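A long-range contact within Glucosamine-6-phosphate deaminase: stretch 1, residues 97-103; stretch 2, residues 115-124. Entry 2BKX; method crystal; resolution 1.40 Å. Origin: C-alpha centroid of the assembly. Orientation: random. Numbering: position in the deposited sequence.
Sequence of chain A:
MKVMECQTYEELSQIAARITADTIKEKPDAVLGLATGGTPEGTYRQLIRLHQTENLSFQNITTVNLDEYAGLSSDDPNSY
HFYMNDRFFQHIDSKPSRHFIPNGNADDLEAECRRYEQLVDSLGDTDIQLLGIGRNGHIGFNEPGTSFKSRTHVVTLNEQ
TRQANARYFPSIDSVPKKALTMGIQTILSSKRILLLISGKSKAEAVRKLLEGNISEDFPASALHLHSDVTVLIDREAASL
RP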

# COMPACT_ATOMS: atom_id res chain seq x y z
N SER A 97 14.13 12.53 5.81
CA SER A 97 15.02 11.38 5.74
C SER A 97 14.44 10.13 6.37
O SER A 97 15.04 9.07 6.27
N ARG A 98 13.28 10.25 7.01
CA ARG A 98 12.63 9.11 7.63
C ARG A 98 11.51 8.53 6.78
O ARG A 98 10.72 7.74 7.27
N HIS A 99 11.48 8.88 5.49
CA HIS A 99 10.54 8.30 4.53
C HIS A 99 11.37 7.38 3.65
O HIS A 99 12.28 7.85 2.97
N PHE A 100 11.04 6.09 3.64
CA PHE A 100 11.76 5.08 2.93
C PHE A 100 10.89 4.43 1.86
O PHE A 100 9.71 4.12 2.08
N ILE A 101 11.48 4.26 0.68
CA ILE A 101 10.83 3.67 -0.47
C ILE A 101 11.92 2.89 -1.23
O ILE A 101 13.05 3.37 -1.32
N PRO A 102 11.60 1.70 -1.77
CA PRO A 102 12.68 0.98 -2.48
C PRO A 102 13.22 1.77 -3.66
O PRO A 102 12.45 2.46 -4.32
N ASN A 103 14.52 1.71 -3.89
CA ASN A 103 15.14 2.42 -4.99
C ASN A 103 15.09 1.58 -6.26
O ASN A 103 15.93 0.70 -6.45
N ARG A 115 18.55 -5.08 1.33
CA ARG A 115 18.78 -3.94 2.24
C ARG A 115 17.47 -3.35 2.72
O ARG A 115 17.36 -2.94 3.87
N TYR A 116 16.47 -3.33 1.86
CA TYR A 116 15.19 -2.74 2.23
C TYR A 116 14.52 -3.58 3.30
O TYR A 116 13.97 -3.05 4.27
N GLU A 117 14.55 -4.90 3.12
CA GLU A 117 13.95 -5.79 4.11
C GLU A 117 14.67 -5.62 5.45
O GLU A 117 14.06 -5.60 6.51
N GLN A 118 16.00 -5.54 5.39
CA GLN A 118 16.79 -5.33 6.60
C GLN A 118 16.44 -4.02 7.30
O GLN A 118 16.36 -3.96 8.52
N LEU A 119 16.18 -2.98 6.50
CA LEU A 119 15.77 -1.70 7.06
C LEU A 119 14.45 -1.82 7.75
O LEU A 119 14.29 -1.34 8.85
N VAL A 120 13.46 -2.42 7.10
CA VAL A 120 12.15 -2.58 7.73
C VAL A 120 12.29 -3.31 9.06
O VAL A 120 11.68 -2.92 10.04
N ASP A 121 13.11 -4.37 9.11
CA ASP A 121 13.31 -5.08 10.38
C ASP A 121 13.92 -4.18 11.44
O ASP A 121 13.48 -4.18 12.59
N SER A 122 14.90 -3.40 11.04
CA SER A 122 15.59 -2.54 11.99
C SER A 122 14.70 -1.45 12.57
O SER A 122 14.93 -0.94 13.68
N LEU A 123 13.67 -1.08 11.82
CA LEU A 123 12.74 -0.06 12.29
C LEU A 123 11.79 -0.58 13.34
O LEU A 123 11.07 0.20 13.95
N GLY A 124 11.78 -1.89 13.55
CA GLY A 124 10.83 -2.51 14.43
C GLY A 124 9.57 -2.98 13.74
O GLY A 124 8.57 -3.20 14.39

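A helix often packs against an extended segment by presenting side chains spaced three and four residues apart, and the contact between residues 97-103 and 115-124 of this deaminase is a compact example. Tyr 116, Leu 119 and Leu 123 occupy such positions, and the CA-to-CB bonds of all three point toward the other stretch.

At the apolar centre lies Phe 100, in the short strand 99-100, whose CA-to-CB bond points toward the helix. With chi1 at m and chi2 at 109°, its ring receives Leu 119 over one face: CD2 of Leu 119 sits 4.0 Å from the centroid of the Phe 100 ring, 24° off the normal, a CH-pi contact whose closest atoms are Phe 100 CD2 and Leu 119 CD2 at 3.7 Å. Leu 119 reaches this place with chi1 at t and chi2 at p. Four residues on, Leu 123, with chi1 at m and chi2 at t, meets the same ring obliquely, its CD1 lying 4.1 Å from Phe 100 CD1. A single aromatic ring thus serves two leucines four residues apart.

Tyr 116 extends the apolar surface in the other direction along the helix. Its t rotamer lays the ring beside the backbone of stretch 1, and Pro 102, whose ring is C-gamma exo, covers one face. Pro 102 CG stands 3.7 Å from the centroid of the Tyr 116 ring and only 11° off its normal, a nearly ideal CH-pi geometry, while Pro 102 CD comes within 3.5 Å of Tyr 116 CZ. The CB of Phe 100 adds a looser contact, 4.3 Å from Tyr 116 CE1. Ile 101, between Phe 100 and Pro 102, directs its CA-to-CB bond away, as alternation in an extended chain would lead one to expect; its main chain still touches the tyrosine, with Ile 101 C 3.6 Å from Tyr 116 CE1.

Toward the edge, polar groups approach without pairing across the contact. Tyr 116 OH lies 3.2 Å from Phe 100 O, but no hydrogen bond joins the two stretches, and the hydroxyl is satisfied elsewhere in the structure. Arg 98 starts sideways and curls back through three m torsions, bringing its NH2 to 3.4 Å from Leu 123 CD2. This is an oblique contact of guanidinium with methyl, and NE and NH2 find their hydrogen bonds elsewhere. Beyond the packed surface, Ser 122 OG donates to Leu 119 O at 2.9 Å within its own helix. Packing, rather than cross-stretch hydrogen bonding, defines this interface.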

# COMPACT_ATOMS: atom_id res chain seq x y z
CB SER A 97 16.36 11.73 6.38
OG SER A 97 16.19 12.01 7.74
CB ARG A 98 12.15 9.44 9.04
CG ARG A 98 13.34 9.72 10.00
CD ARG A 98 14.25 8.53 10.22
NE ARG A 98 13.53 7.48 10.95
CZ ARG A 98 14.08 6.37 11.45
NH1 ARG A 98 15.36 6.09 11.29
NH2 ARG A 98 13.32 5.55 12.13
CB HIS A 99 9.88 9.37 3.66
CG HIS A 99 8.98 10.31 4.41
ND1 HIS A 99 7.94 9.85 5.20
CD2 HIS A 99 8.95 11.67 4.49
CE1 HIS A 99 7.32 10.89 5.75
NE2 HIS A 99 7.93 12.00 5.36
CB PHE A 100 12.26 4.03 3.90
CG PHE A 100 13.15 4.60 4.99
CD1 PHE A 100 12.72 4.69 6.29
CD2 PHE A 100 14.39 5.11 4.68
CE1 PHE A 100 13.54 5.23 7.26
CE2 PHE A 100 15.20 5.62 5.65
CZ PHE A 100 14.79 5.69 6.93
CB ILE A 101 10.22 4.77 -1.37
CG1 ILE A 101 9.29 5.73 -0.59
CG2 ILE A 101 9.54 4.18 -2.57
CD1 ILE A 101 8.78 6.91 -1.37
CB PRO A 102 11.98 -0.29 -2.95
CG PRO A 102 10.84 -0.43 -2.04
CD PRO A 102 10.36 0.93 -1.74
CB ASN A 103 16.59 2.80 -4.64
CG ASN A 103 17.30 3.50 -5.77
OD1 ASN A 103 16.69 3.89 -6.78
ND2 ASN A 103 18.62 3.69 -5.61
CB ARG A 115 19.59 -2.84 1.58
CG ARG A 115 21.05 -3.20 1.26
CD ARG A 115 21.87 -1.98 0.78
NE ARG A 115 21.34 -1.38 -0.47
CZ ARG A 115 21.77 -1.65 -1.71
NH1 ARG A 115 22.78 -2.49 -1.92
NH2 ARG A 115 21.19 -1.07 -2.77
CB TYR A 116 14.28 -2.60 1.01
CG TYR A 116 13.08 -1.66 1.25
CD1 TYR A 116 13.24 -0.31 1.30
CD2 TYR A 116 11.79 -2.16 1.43
CE1 TYR A 116 12.16 0.54 1.45
CE2 TYR A 116 10.69 -1.35 1.62
CZ TYR A 116 10.89 0.02 1.63
OH TYR A 116 9.86 0.93 1.79
CB GLU A 117 14.01 -7.23 3.64
CG GLU A 117 13.31 -8.23 4.56
CD GLU A 117 11.80 -8.16 4.52
OE1 GLU A 117 11.21 -7.94 3.43
OE2 GLU A 117 11.16 -8.39 5.57
CB GLN A 118 18.29 -5.46 6.27
CG GLN A 118 18.71 -6.90 6.07
CD GLN A 118 19.95 -7.11 5.25
OE1 GLN A 118 20.31 -8.27 4.93
NE2 GLN A 118 20.62 -6.04 4.90
CB LEU A 119 15.73 -0.68 5.96
CG LEU A 119 15.18 0.71 6.31
CD1 LEU A 119 15.98 1.37 7.42
CD2 LEU A 119 15.21 1.51 5.03
CB VAL A 120 11.15 -3.31 6.78
CG1 VAL A 120 9.79 -3.54 7.46
CG2 VAL A 120 10.97 -2.49 5.52
CB ASP A 121 14.18 -6.31 10.19
CG ASP A 121 14.37 -7.10 11.48
OD1 ASP A 121 13.59 -8.04 11.68
OD2 ASP A 121 15.26 -6.80 12.29
CB SER A 122 16.83 -1.94 11.37
OG SER A 122 16.51 -0.79 10.60
CB LEU A 123 11.97 0.53 11.11
CG LEU A 123 12.82 1.25 10.09
CD1 LEU A 123 11.97 1.61 8.84
CD2 LEU A 123 13.46 2.47 10.69